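Local atomic coordinates of hypoxic response protein 1 (PDB entry 1Y5H), a protein that is of unknown function, pairs two CBS domains in a secreted homodimer made under hypoxia, and does not seem to bind AMP. Residues T19-H24 / L42-D47; G53-R58 / G77-D82; T26-A31 / D70-T75; S83-D88 / R107-S112; T9-M14 / V87-S92. All coordinates share one frame; numbering follows the deposited sequence.

Contact 1: T19-H24 / L42-D47; sequences TCVGEH and LPICGD
Val21 O is the best-held polar atom, gripped by two donors of unequal strength. Cys45 N gives it a nearly straight hydrogen bond of 2.9 Å, in the carbonyl plane. The second hold is a CA-H...O contact from Ile44 CA to Val21 O at 3.3 Å. Two more backbone bonds flank this point. Val21 N donates to Pro43 O, almost along the C=O axis, and Glu23 N donates to Cys45 O from above the carbonyl plane. These are the bonds of two parallel strands, the first and last elements of the beta-alpha-beta unit whose helix is 27-37. A disulfide locks the same edge of the first CBS domain. Cys20 SG lies anti to its backbone N (chi1 -159°) and meets Cys45 SG at 2.0 Å, with a chi3 of 88°, close to the unstrained right angle. Val21 and Ile44 lie side by side on one face of the sheet, pointing the same way, Ile44 CD1 3.6 Å from Val21 CB. Val21 and Leu42 cross obliquely, Val21 CG2 nearest Leu42 CD1. Glu23 puts CG between its backbone N and carbonyl carbon and runs on extended. OE2 comes 3.3 Å from Gly46 CA, and OE1 forms a salt bridge with Arg81.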
# COMPACT_ATOMS: atom_id res chain seq x y z
N THR A 19 -10.42 -15.17 -8.58
CA THR A 19 -11.07 -15.73 -7.40
C THR A 19 -11.41 -14.65 -6.38
O THR A 19 -10.61 -13.77 -6.10
CB THR A 19 -10.17 -16.77 -6.71
OG1 THR A 19 -9.88 -17.83 -7.63
CG2 THR A 19 -10.86 -17.34 -5.48
N CYS A 20 -12.62 -14.74 -5.83
CA CYS A 20 -13.04 -13.78 -4.83
C CYS A 20 -12.72 -14.41 -3.47
O CYS A 20 -13.06 -15.57 -3.21
CB CYS A 20 -14.54 -13.51 -4.95
SG CYS A 20 -15.06 -11.95 -4.18
N VAL A 21 -12.03 -13.65 -2.63
CA VAL A 21 -11.65 -14.13 -1.31
C VAL A 21 -12.87 -14.12 -0.40
O VAL A 21 -13.66 -13.18 -0.42
CB VAL A 21 -10.55 -13.24 -0.71
CG1 VAL A 21 -10.19 -13.70 0.69
CG2 VAL A 21 -9.33 -13.28 -1.62
N GLY A 22 -13.04 -15.17 0.39
CA GLY A 22 -14.19 -15.26 1.27
C GLY A 22 -14.19 -14.21 2.37
O GLY A 22 -13.14 -13.90 2.93
N GLU A 23 -15.36 -13.68 2.67
CA GLU A 23 -15.51 -12.65 3.70
C GLU A 23 -15.08 -13.13 5.09
O GLU A 23 -14.72 -12.31 5.94
CB GLU A 23 -16.97 -12.17 3.77
CG GLU A 23 -17.94 -13.29 4.13
CD GLU A 23 -19.31 -12.78 4.56
OE1 GLU A 23 -19.38 -11.99 5.53
OE2 GLU A 23 -20.32 -13.18 3.94
N HIS A 24 -15.13 -14.43 5.33
CA HIS A 24 -14.76 -14.97 6.63
C HIS A 24 -13.28 -15.34 6.76
O HIS A 24 -12.84 -15.80 7.82
CB HIS A 24 -15.62 -16.18 6.98
CG HIS A 24 -17.09 -15.88 7.00
ND1 HIS A 24 -17.65 -14.96 7.86
CD2 HIS A 24 -18.11 -16.35 6.24
CE1 HIS A 24 -18.95 -14.88 7.63
NE2 HIS A 24 -19.25 -15.71 6.65
N LEU A 42 -7.94 -7.00 -3.08
CA LEU A 42 -8.64 -8.25 -3.33
C LEU A 42 -10.15 -8.07 -3.22
O LEU A 42 -10.63 -7.37 -2.33
CB LEU A 42 -8.24 -9.31 -2.30
CG LEU A 42 -6.79 -9.78 -2.16
CD1 LEU A 42 -6.63 -10.52 -0.84
CD2 LEU A 42 -6.44 -10.68 -3.33
N PRO A 43 -10.91 -8.69 -4.13
CA PRO A 43 -12.37 -8.56 -4.05
C PRO A 43 -12.80 -9.56 -2.97
O PRO A 43 -12.29 -10.68 -2.92
CB PRO A 43 -12.83 -8.96 -5.45
CG PRO A 43 -11.80 -9.95 -5.88
CD PRO A 43 -10.50 -9.34 -5.39
N ILE A 44 -13.71 -9.14 -2.10
CA ILE A 44 -14.18 -9.99 -1.00
C ILE A 44 -15.65 -10.34 -1.21
O ILE A 44 -16.47 -9.45 -1.44
CB ILE A 44 -13.99 -9.27 0.36
CG1 ILE A 44 -12.52 -8.84 0.52
CG2 ILE A 44 -14.42 -10.18 1.51
CD1 ILE A 44 -11.52 -9.98 0.40
N CYS A 45 -15.99 -11.62 -1.10
CA CYS A 45 -17.37 -12.05 -1.32
C CYS A 45 -17.99 -12.90 -0.24
O CYS A 45 -17.30 -13.54 0.55
CB CYS A 45 -17.47 -12.87 -2.61
SG CYS A 45 -17.08 -12.02 -4.16
N GLY A 46 -19.32 -12.91 -0.25
CA GLY A 46 -20.08 -13.73 0.66
C GLY A 46 -20.37 -14.99 -0.15
O GLY A 46 -19.55 -15.37 -0.98
N ASP A 47 -21.52 -15.60 0.05
CA ASP A 47 -21.86 -16.82 -0.69
C ASP A 47 -22.21 -16.52 -2.16
O ASP A 47 -22.66 -15.43 -2.49
CB ASP A 47 -23.01 -17.53 -0.01

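Contact 2: G53-R58 / G77-D82; sequences GMLTDR and GELARD
Backbone CH groups and carbonyls make the closest approach. Gly53 CA points its hydrogen almost straight at Ala80 O, 3.4 Å away, with an angle of 166° at the hydrogen. In return Ala80 CA approaches Met54 O at 3.6 Å, a more bent CA-H...O contact. Strand 51-56 and helix 76-80 are therefore pressed together main chain to main chain, with Gly53 and Ala80 CA atoms 4.7 Å apart. Gly53 has no side chain, so Ala80 O can come right up to its CA.

Apolar contact takes over farther along the strand. Leu55 holds CG anti to its backbone N (chi1 179°), which carries CD1 to Leu79. There CD1 rests on Leu79 CB at 3.6 Å, and the two leucines cross obliquely. Ala80 directs its methyl at the strand, where CB packs over the Met54 carbonyl, 3.7 Å from Met54 O. Leu55 CB and Ala80 CB are looser neighbours at 4.3 Å.

All five touching residues are buried. The contact seats helix 76-80 against strand 51-56 of the first CBS domain. Ala80 also packs on Ile44 of strand 41-45, and Leu79 on Leu27 of helix 27-37. Selenomethionine Met54 points away from the helix and packs on Pro109 of strand 107-112. At the strand's end, Thr56 is the N-cap of helix 57-65, its OG1 bonding Asp59 N. In that helix Asp57 and Arg58 form salt bridges with Arg58 and Asp57 of the second subunit.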
# COMPACT_ATOMS: atom_id res chain seq x y z
N GLY A 53 -17.12 -6.21 -0.93
CA GLY A 53 -16.25 -5.04 -0.95
C GLY A 53 -14.85 -5.39 -1.42
O GLY A 53 -14.61 -6.51 -1.87
N MSE A 54 -13.95 -4.42 -1.35
CA MSE A 54 -12.55 -4.60 -1.73
C MSE A 54 -11.70 -4.42 -0.49
O MSE A 54 -11.98 -3.57 0.36
CB MSE A 54 -12.12 -3.57 -2.78
CG MSE A 54 -12.74 -3.72 -4.17
SE MSE A 54 -12.13 -5.26 -5.15
CE MSE A 54 -10.30 -4.76 -5.46
N LEU A 55 -10.65 -5.23 -0.38
CA LEU A 55 -9.73 -5.16 0.75
C LEU A 55 -8.36 -4.83 0.17
O LEU A 55 -7.89 -5.51 -0.74
CB LEU A 55 -9.65 -6.50 1.47
CG LEU A 55 -8.69 -6.53 2.67
CD1 LEU A 55 -9.27 -5.72 3.82
CD2 LEU A 55 -8.44 -7.98 3.10
N THR A 56 -7.71 -3.79 0.69
CA THR A 56 -6.39 -3.42 0.21
C THR A 56 -5.32 -3.73 1.24
O THR A 56 -5.63 -3.95 2.42
CB THR A 56 -6.30 -1.91 -0.12
OG1 THR A 56 -6.44 -1.14 1.08
CG2 THR A 56 -7.39 -1.52 -1.12
N ASP A 57 -4.07 -3.77 0.80
CA ASP A 57 -2.99 -4.04 1.72
C ASP A 57 -2.92 -2.95 2.79
O ASP A 57 -2.71 -3.26 3.97
CB ASP A 57 -1.65 -4.16 0.97
CG ASP A 57 -1.41 -3.04 -0.05
OD1 ASP A 57 -0.43 -3.17 -0.81
OD2 ASP A 57 -2.17 -2.05 -0.10
N ARG A 58 -3.13 -1.70 2.40
CA ARG A 58 -3.09 -0.61 3.37
C ARG A 58 -4.23 -0.75 4.38
O ARG A 58 -4.06 -0.41 5.55
CB ARG A 58 -3.15 0.76 2.69
CG ARG A 58 -2.99 1.89 3.68
CD ARG A 58 -2.70 3.23 3.02
NE ARG A 58 -2.60 4.30 4.01
CZ ARG A 58 -1.57 4.48 4.83
NH1 ARG A 58 -0.51 3.68 4.78
NH2 ARG A 58 -1.60 5.47 5.72
N GLY A 77 -13.87 -9.57 5.44
CA GLY A 77 -15.17 -8.92 5.32
C GLY A 77 -15.35 -7.74 6.27
O GLY A 77 -15.93 -6.72 5.90
N GLU A 78 -14.84 -7.88 7.49
CA GLU A 78 -14.96 -6.82 8.49
C GLU A 78 -14.37 -5.51 8.01
O GLU A 78 -14.86 -4.43 8.34
CB GLU A 78 -14.29 -7.25 9.79
N LEU A 79 -13.29 -5.60 7.23
CA LEU A 79 -12.65 -4.41 6.70
C LEU A 79 -13.14 -4.04 5.30
O LEU A 79 -13.24 -2.86 4.96
CB LEU A 79 -11.13 -4.59 6.68
CG LEU A 79 -10.37 -4.51 8.01
CD1 LEU A 79 -10.85 -5.59 8.96
CD2 LEU A 79 -8.88 -4.64 7.76
N ALA A 80 -13.45 -5.04 4.49
CA ALA A 80 -13.89 -4.79 3.12
C ALA A 80 -15.28 -4.17 2.99
O ALA A 80 -15.55 -3.48 2.00
CB ALA A 80 -13.83 -6.09 2.32
N ARG A 81 -16.14 -4.39 3.98
CA ARG A 81 -17.49 -3.83 3.92
C ARG A 81 -17.52 -2.31 3.97
O ARG A 81 -18.57 -1.71 3.81
CB ARG A 81 -18.36 -4.40 5.04
CG ARG A 81 -18.80 -5.84 4.81
CD ARG A 81 -19.30 -6.47 6.10
NE ARG A 81 -19.22 -7.92 6.03
CZ ARG A 81 -18.82 -8.70 7.02
NH1 ARG A 81 -18.45 -8.17 8.18
NH2 ARG A 81 -18.77 -10.01 6.86
N ASP A 82 -16.36 -1.69 4.20
CA ASP A 82 -16.27 -0.23 4.24
C ASP A 82 -16.03 0.31 2.83
O ASP A 82 -16.22 1.50 2.58
CB ASP A 82 -15.08 0.25 5.09
CG ASP A 82 -15.17 -0.18 6.54
OD1 ASP A 82 -16.29 -0.43 7.03
OD2 ASP A 82 -14.10 -0.25 7.18

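Contact 3: T26-A31 / D70-T75; sequences TLTAAA and DPNTAT
Thr28 OG1 meets the flat amide of Asn72 from above the amide plane. It donates to Asn72 OD1 at 2.9 Å, lying 53° out of the carbonyl plane. Water 1 approaches the same oxygen with a weak bond and is held more closely by Thr26 OG1, at 2.7 Å. The peptide carbonyl of Pro71 is also met from above its plane, by Thr28 N at 3.0 Å. The Ala74 carbonyl differs, since Leu27 N donates to it within the plane, at 3.1 Å. The first turn of helix 27-37 thus gives two backbone N-H groups to the loop.

Thr26 is the N-cap of that helix. Its OG1 sits between the backbone N and the carbonyl carbon (chi1 70°) and accepts from Ala29 N. The same torsion sets CG2 against Asn72 O, 3.3 Å away. Leu27 brings its CD1 to Ala74 CB at 3.8 Å, and its CB lies near Pro71 CB. An Asx turn shapes the loop itself, with Asp70 OD1 accepting from Asn72 N at 2.8 Å.

The contact ties the start of helix 27-37 to the loop between helices 57-65 and 76-80. Thr75, at the loop's end, caps helix 76-80 by bonding Glu78 N. Thr28 and Pro71 also pack on Leu65 of the second subunit, so this junction reaches the dimer interface.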
# COMPACT_ATOMS: atom_id res chain seq x y z
N THR A 26 -9.37 -14.82 7.31
CA THR A 26 -8.66 -13.89 8.19
C THR A 26 -7.80 -12.89 7.42
O THR A 26 -7.55 -13.07 6.22
CB THR A 26 -7.75 -14.64 9.18
OG1 THR A 26 -6.65 -15.22 8.48
CG2 THR A 26 -8.54 -15.74 9.90
N LEU A 27 -7.36 -11.83 8.09
CA LEU A 27 -6.53 -10.84 7.41
C LEU A 27 -5.18 -11.46 7.07
O LEU A 27 -4.57 -11.11 6.05
CB LEU A 27 -6.34 -9.60 8.29
CG LEU A 27 -7.61 -8.82 8.63
CD1 LEU A 27 -7.24 -7.57 9.43
CD2 LEU A 27 -8.36 -8.43 7.35
N THR A 28 -4.71 -12.37 7.91
CA THR A 28 -3.44 -13.04 7.64
C THR A 28 -3.58 -13.85 6.35
O THR A 28 -2.68 -13.86 5.52
CB THR A 28 -3.06 -13.97 8.80
OG1 THR A 28 -2.84 -13.19 9.98
CG2 THR A 28 -1.79 -14.75 8.47
N ALA A 29 -4.71 -14.52 6.19
CA ALA A 29 -4.93 -15.30 4.98
C ALA A 29 -4.98 -14.39 3.76
O ALA A 29 -4.42 -14.71 2.71
CB ALA A 29 -6.23 -16.10 5.10
N ALA A 30 -5.64 -13.24 3.90
CA ALA A 30 -5.75 -12.29 2.80
C ALA A 30 -4.36 -11.77 2.41
O ALA A 30 -4.09 -11.55 1.23
CB ALA A 30 -6.65 -11.13 3.20
N ALA A 31 -3.50 -11.57 3.40
CA ALA A 31 -2.15 -11.08 3.14
C ALA A 31 -1.40 -12.10 2.29
O ALA A 31 -0.63 -11.73 1.40
CB ALA A 31 -1.41 -10.86 4.46
N ASP A 70 -6.60 -8.30 15.68
CA ASP A 70 -5.68 -9.43 15.56
C ASP A 70 -5.84 -9.93 14.13
O ASP A 70 -6.92 -10.33 13.74
CB ASP A 70 -6.09 -10.54 16.53
CG ASP A 70 -5.16 -11.74 16.50
OD1 ASP A 70 -4.45 -11.95 15.50
OD2 ASP A 70 -5.15 -12.50 17.50
N PRO A 71 -4.76 -9.91 13.32
CA PRO A 71 -4.90 -10.38 11.93
C PRO A 71 -5.29 -11.84 11.78
O PRO A 71 -5.73 -12.26 10.71
CB PRO A 71 -3.54 -10.05 11.32
CG PRO A 71 -2.61 -10.19 12.48
CD PRO A 71 -3.37 -9.51 13.60
N ASN A 72 -5.13 -12.62 12.85
CA ASN A 72 -5.47 -14.04 12.81
C ASN A 72 -6.93 -14.31 13.15
O ASN A 72 -7.40 -15.44 13.01
CB ASN A 72 -4.58 -14.86 13.75
CG ASN A 72 -3.15 -14.93 13.26
OD1 ASN A 72 -2.89 -15.14 12.08
ND2 ASN A 72 -2.20 -14.78 14.18
N THR A 73 -7.64 -13.28 13.62
CA THR A 73 -9.06 -13.44 13.95
C THR A 73 -9.95 -12.44 13.21
O THR A 73 -11.09 -12.76 12.88
CB THR A 73 -9.31 -13.33 15.47
OG1 THR A 73 -9.01 -12.00 15.93
CG2 THR A 73 -8.45 -14.33 16.22
N ALA A 74 -9.44 -11.24 12.95
CA ALA A 74 -10.20 -10.23 12.21
C ALA A 74 -10.37 -10.78 10.80
O ALA A 74 -9.46 -11.41 10.27
CB ALA A 74 -9.45 -8.90 12.18
N THR A 75 -11.52 -10.53 10.19
CA THR A 75 -11.79 -11.06 8.85
C THR A 75 -11.73 -10.04 7.72
O THR A 75 -11.86 -8.84 7.93
CB THR A 75 -13.18 -11.71 8.80
OG1 THR A 75 -14.18 -10.70 8.97
CG2 THR A 75 -13.31 -12.74 9.92
O HOH W 1 -5.17 -16.79 10.12

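Contact 4: S83-D88 / R107-S112; sequences SIYYVD and RVPVIS
Two backbone hydrogen bonds join the strands, both nearly along the C=O axis of the acceptor. Val87 N donates to Pro109 O at 3.1 Å, and Ile111 N donates to Val87 O at 2.9 Å. Val87 thus uses both its N-H and its carbonyl on one neighbour, in parallel register with Val110. CA-H...O contacts run alongside, from Val110 CA to Val87 O and from Asp88 CA to Ile111 O.

Water adds two polar links. Water 2 lies in the plane of the Tyr85 ring, 2.6 Å from Tyr85 OH, and donates to Arg107 O at 2.9 Å. Water 3 donates to Asp88 OD1 and makes a weak bond with Ser112 OG; Asp88 OD2 accepts from Asn90 N.

Apolar packing fills the rest. Tyr85 and Tyr86 both place CG between the backbone N and the carbonyl carbon, and from there each ring meets a side chain of strand 107-112. Tyr85 crosses Pro109 at about a right angle, with CD1 4.0 Å from Pro109 CD. Tyr86 crosses Ile111 obliquely, its CG 3.7 Å from Ile111 CG1. Val87 divides its branches. CG1 goes to Val108 CG1 at 4.0 Å, and CG2 goes to Val110 CG2 at 4.1 Å.

Strands 87-88 and 107-112 open and close the beta-alpha-beta unit of the second CBS domain. Its helix 93-103 packs on Val87 and Val108 through Val99. The Tyr85 ring stacks on His103, probably a zinc ligand. Strand 115-121 pairs with the other edge of 107-112.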
# COMPACT_ATOMS: atom_id res chain seq x y z
N SER A 83 -15.63 -0.57 1.92
CA SER A 83 -15.31 -0.15 0.56
C SER A 83 -16.07 -0.89 -0.53
O SER A 83 -15.53 -1.80 -1.17
CB SER A 83 -13.80 -0.33 0.32
OG SER A 83 -13.05 0.27 1.36
N ILE A 84 -17.32 -0.50 -0.77
CA ILE A 84 -18.07 -1.16 -1.82
C ILE A 84 -18.29 -0.29 -3.05
O ILE A 84 -19.06 0.67 -3.04
CB ILE A 84 -19.43 -1.70 -1.31
CG1 ILE A 84 -20.11 -2.50 -2.43
CG2 ILE A 84 -20.31 -0.55 -0.85
CD1 ILE A 84 -21.36 -3.25 -2.01
N TYR A 85 -17.58 -0.63 -4.11
CA TYR A 85 -17.69 0.06 -5.38
C TYR A 85 -17.51 -1.01 -6.43
O TYR A 85 -16.85 -2.02 -6.19
CB TYR A 85 -16.63 1.16 -5.50
CG TYR A 85 -15.22 0.75 -5.10
CD1 TYR A 85 -14.36 0.15 -6.02
CD2 TYR A 85 -14.76 0.97 -3.80
CE1 TYR A 85 -13.08 -0.24 -5.65
CE2 TYR A 85 -13.48 0.58 -3.43
CZ TYR A 85 -12.64 -0.02 -4.35
OH TYR A 85 -11.38 -0.41 -3.97
N TYR A 86 -18.11 -0.79 -7.59
CA TYR A 86 -18.02 -1.75 -8.68
C TYR A 86 -18.68 -1.15 -9.91
O TYR A 86 -19.28 -0.08 -9.84
CB TYR A 86 -18.75 -3.05 -8.32
CG TYR A 86 -20.22 -2.90 -7.96
CD1 TYR A 86 -21.20 -2.74 -8.95
CD2 TYR A 86 -20.63 -2.94 -6.63
CE1 TYR A 86 -22.56 -2.63 -8.60
CE2 TYR A 86 -21.97 -2.83 -6.28
CZ TYR A 86 -22.93 -2.68 -7.27
OH TYR A 86 -24.25 -2.60 -6.89
N VAL A 87 -18.55 -1.85 -11.03
CA VAL A 87 -19.19 -1.44 -12.26
C VAL A 87 -19.87 -2.66 -12.85
O VAL A 87 -19.46 -3.80 -12.61
CB VAL A 87 -18.18 -0.88 -13.30
CG1 VAL A 87 -17.54 0.39 -12.77
CG2 VAL A 87 -17.12 -1.92 -13.64
N ASP A 88 -20.91 -2.41 -13.63
CA ASP A 88 -21.66 -3.47 -14.29
C ASP A 88 -20.82 -3.95 -15.47
O ASP A 88 -19.99 -3.20 -15.99
CB ASP A 88 -23.00 -2.93 -14.78
CG ASP A 88 -23.75 -3.93 -15.63
OD1 ASP A 88 -24.08 -5.02 -15.12
OD2 ASP A 88 -24.00 -3.63 -16.82
N ARG A 107 -8.12 -0.20 -9.44
CA ARG A 107 -8.83 -1.36 -9.97
C ARG A 107 -10.22 -1.43 -9.37
O ARG A 107 -10.46 -1.02 -8.23
CB ARG A 107 -8.06 -2.65 -9.71
CG ARG A 107 -7.91 -3.06 -8.26
CD ARG A 107 -7.18 -4.39 -8.18
NE ARG A 107 -5.85 -4.30 -8.79
CZ ARG A 107 -5.22 -5.31 -9.39
NH1 ARG A 107 -5.79 -6.50 -9.47
NH2 ARG A 107 -4.03 -5.11 -9.92
N VAL A 108 -11.15 -1.96 -10.16
CA VAL A 108 -12.54 -2.05 -9.76
C VAL A 108 -13.14 -3.40 -10.11
O VAL A 108 -12.82 -3.98 -11.14
CB VAL A 108 -13.36 -0.95 -10.48
CG1 VAL A 108 -14.84 -1.10 -10.19
CG2 VAL A 108 -12.86 0.42 -10.05
N PRO A 109 -14.02 -3.93 -9.24
CA PRO A 109 -14.65 -5.22 -9.49
C PRO A 109 -15.74 -5.06 -10.54
O PRO A 109 -16.37 -4.00 -10.63
CB PRO A 109 -15.26 -5.60 -8.13
CG PRO A 109 -14.61 -4.68 -7.14
CD PRO A 109 -14.35 -3.42 -7.90
N VAL A 110 -15.96 -6.10 -11.34
CA VAL A 110 -17.00 -6.07 -12.36
C VAL A 110 -18.07 -7.06 -11.92
O VAL A 110 -17.76 -8.21 -11.58
CB VAL A 110 -16.44 -6.46 -13.73
CG1 VAL A 110 -17.54 -6.39 -14.78
CG2 VAL A 110 -15.29 -5.53 -14.10
N ILE A 111 -19.32 -6.60 -11.90
CA ILE A 111 -20.44 -7.42 -11.47
C ILE A 111 -21.43 -7.73 -12.59
O ILE A 111 -21.64 -6.91 -13.48
CB ILE A 111 -21.22 -6.72 -10.32
CG1 ILE A 111 -20.28 -6.46 -9.13
CG2 ILE A 111 -22.41 -7.55 -9.88
CD1 ILE A 111 -19.70 -7.71 -8.53
N SER A 112 -22.02 -8.91 -12.52
CA SER A 112 -23.02 -9.34 -13.49
C SER A 112 -23.95 -10.27 -12.74
O SER A 112 -23.54 -11.34 -12.28
CB SER A 112 -22.35 -10.09 -14.65
OG SER A 112 -23.30 -10.40 -15.66
O HOH W 2 -9.46 -1.33 -5.48
O HOH W 3 -24.70 -7.47 -16.50

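Contact 5: T9-M14 / V87-S92; sequences TARDIM and VDANAS
Arg11 lies over Ala89. Its side chain starts anti to the backbone N (chi1 -177°) and bends at chi3 (-64°), which lays one face of the guanidinium over the Ala89 methyl. Arg11 NH2 is 3.4 Å from Ala89 CB, and it also makes a weak hydrogen bond to Ser112. Ala10 points its methyl toward the other segment, where CB lies 3.7 Å from Asp88 O and 4.1 Å from Val87 CG2. Thr9 CB rests 3.5 Å from Ala89 O. With chi1 at 66°, Thr9 CG2 is anti to the carbonyl carbon and faces Asn90 O.

Two N-H groups of the first helical turn also reach the loop. Arg11 N meets a lone pair of Ala89 O at 3.0 Å. Ala10 N donates to Ala91 O, also at 3.0 Å, in the carbonyl plane but with a more bent N-H. Thr9 and Asp12 form a capping box, in which Thr9 N bonds Asp12 OD1 and the return bond to Thr9 OG1 is weak. Across from it, residues 88-91 make a type I turn that is also an Asx turn.

The N-terminal helix is thus fastened to the second CBS domain, far along the chain. Two N-H groups at the helix start are paired with two carbonyls of the turn region, and the positive Arg11 probably adds a mild attraction to Asp88.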
# COMPACT_ATOMS: atom_id res chain seq x y z
N THR A 9 -16.76 -2.36 -23.38
CA THR A 9 -17.39 -2.51 -22.07
C THR A 9 -16.40 -3.11 -21.08
O THR A 9 -15.33 -3.58 -21.47
CB THR A 9 -18.61 -3.44 -22.14
OG1 THR A 9 -18.18 -4.77 -22.47
CG2 THR A 9 -19.60 -2.95 -23.19
N ALA A 10 -16.77 -3.09 -19.80
CA ALA A 10 -15.91 -3.65 -18.77
C ALA A 10 -15.62 -5.12 -19.06
O ALA A 10 -14.50 -5.58 -18.89
CB ALA A 10 -16.58 -3.50 -17.41
N ARG A 11 -16.64 -5.85 -19.50
CA ARG A 11 -16.49 -7.27 -19.81
C ARG A 11 -15.43 -7.51 -20.88
O ARG A 11 -14.74 -8.53 -20.87
CB ARG A 11 -17.83 -7.85 -20.27
CG ARG A 11 -17.80 -9.35 -20.56
CD ARG A 11 -19.11 -9.85 -21.16
NE ARG A 11 -20.24 -9.71 -20.26
CZ ARG A 11 -20.42 -10.44 -19.16
NH1 ARG A 11 -19.53 -11.37 -18.82
NH2 ARG A 11 -21.49 -10.25 -18.40
N ASP A 12 -15.30 -6.55 -21.79
CA ASP A 12 -14.34 -6.63 -22.88
C ASP A 12 -12.87 -6.50 -22.47
O ASP A 12 -11.99 -7.08 -23.11
CB ASP A 12 -14.64 -5.55 -23.92
CG ASP A 12 -15.93 -5.81 -24.68
OD1 ASP A 12 -16.48 -4.84 -25.24
OD2 ASP A 12 -16.37 -6.97 -24.72
N ILE A 13 -12.60 -5.74 -21.42
CA ILE A 13 -11.21 -5.54 -20.99
C ILE A 13 -10.86 -6.08 -19.61
O ILE A 13 -9.70 -6.00 -19.19
CB ILE A 13 -10.86 -4.03 -21.02
CG1 ILE A 13 -11.71 -3.28 -19.98
CG2 ILE A 13 -11.12 -3.46 -22.41
CD1 ILE A 13 -11.40 -1.80 -19.91
N MSE A 14 -11.83 -6.63 -18.90
CA MSE A 14 -11.58 -7.14 -17.56
C MSE A 14 -10.78 -8.44 -17.52
O MSE A 14 -10.71 -9.18 -18.50
CB MSE A 14 -12.91 -7.39 -16.84
CG MSE A 14 -13.70 -8.55 -17.42
SE MSE A 14 -15.34 -8.87 -16.49
CE MSE A 14 -15.80 -10.58 -17.28
N VAL A 87 -18.55 -1.85 -11.03
CA VAL A 87 -19.19 -1.44 -12.26
C VAL A 87 -19.87 -2.66 -12.85
O VAL A 87 -19.46 -3.80 -12.61
CB VAL A 87 -18.18 -0.88 -13.30
CG1 VAL A 87 -17.54 0.39 -12.77
CG2 VAL A 87 -17.12 -1.92 -13.64
N ASP A 88 -20.91 -2.41 -13.63
CA ASP A 88 -21.66 -3.47 -14.29
C ASP A 88 -20.82 -3.95 -15.47
O ASP A 88 -19.99 -3.20 -15.99
CB ASP A 88 -23.00 -2.93 -14.78
CG ASP A 88 -23.75 -3.93 -15.63
OD1 ASP A 88 -24.08 -5.02 -15.12
OD2 ASP A 88 -24.00 -3.63 -16.82
N ALA A 89 -21.02 -5.20 -15.87
CA ALA A 89 -20.26 -5.77 -16.98
C ALA A 89 -20.41 -4.96 -18.27
O ALA A 89 -19.54 -5.01 -19.14
CB ALA A 89 -20.69 -7.21 -17.21
N ASN A 90 -21.50 -4.21 -18.39
CA ASN A 90 -21.75 -3.41 -19.59
C ASN A 90 -21.31 -1.95 -19.45
O ASN A 90 -21.56 -1.14 -20.33
CB ASN A 90 -23.24 -3.45 -19.94
CG ASN A 90 -23.67 -4.76 -20.55
OD1 ASN A 90 -24.85 -5.08 -20.62
ND2 ASN A 90 -22.69 -5.54 -21.02
N ALA A 91 -20.64 -1.64 -18.34
CA ALA A 91 -20.18 -0.27 -18.10
C ALA A 91 -19.15 0.20 -19.13
O ALA A 91 -18.33 -0.58 -19.61
CB ALA A 91 -19.59 -0.16 -16.69
N SER A 92 -19.21 1.48 -19.46
CA SER A 92 -18.28 2.06 -20.42
C SER A 92 -16.97 2.45 -19.73
O SER A 92 -16.88 2.48 -18.50
CB SER A 92 -18.88 3.31 -21.05
OG SER A 92 -18.95 4.36 -20.09

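Contacts 2 and 4 are buried, while contacts 1, 3 and 5 are only partly so. Contacts 1 and 4 are counterparts: each closes a beta-alpha-beta unit by parallel strand pairing, one in each CBS domain, but a disulfide reinforces only contact 1. Contacts 3 and 5 lie on opposite sides of the chain's centre, about 31 Å apart between centres. Both join a helix start to a loop through backbone N-H groups and threonine caps. Contacts 2 and 3 both reach the second subunit. Contact 2 relies on CH...O and apolar packing. It shares a sheet with contact 1 and touches contact 4 through Met54. Contacts 4 and 5 share Val87 and Asp88.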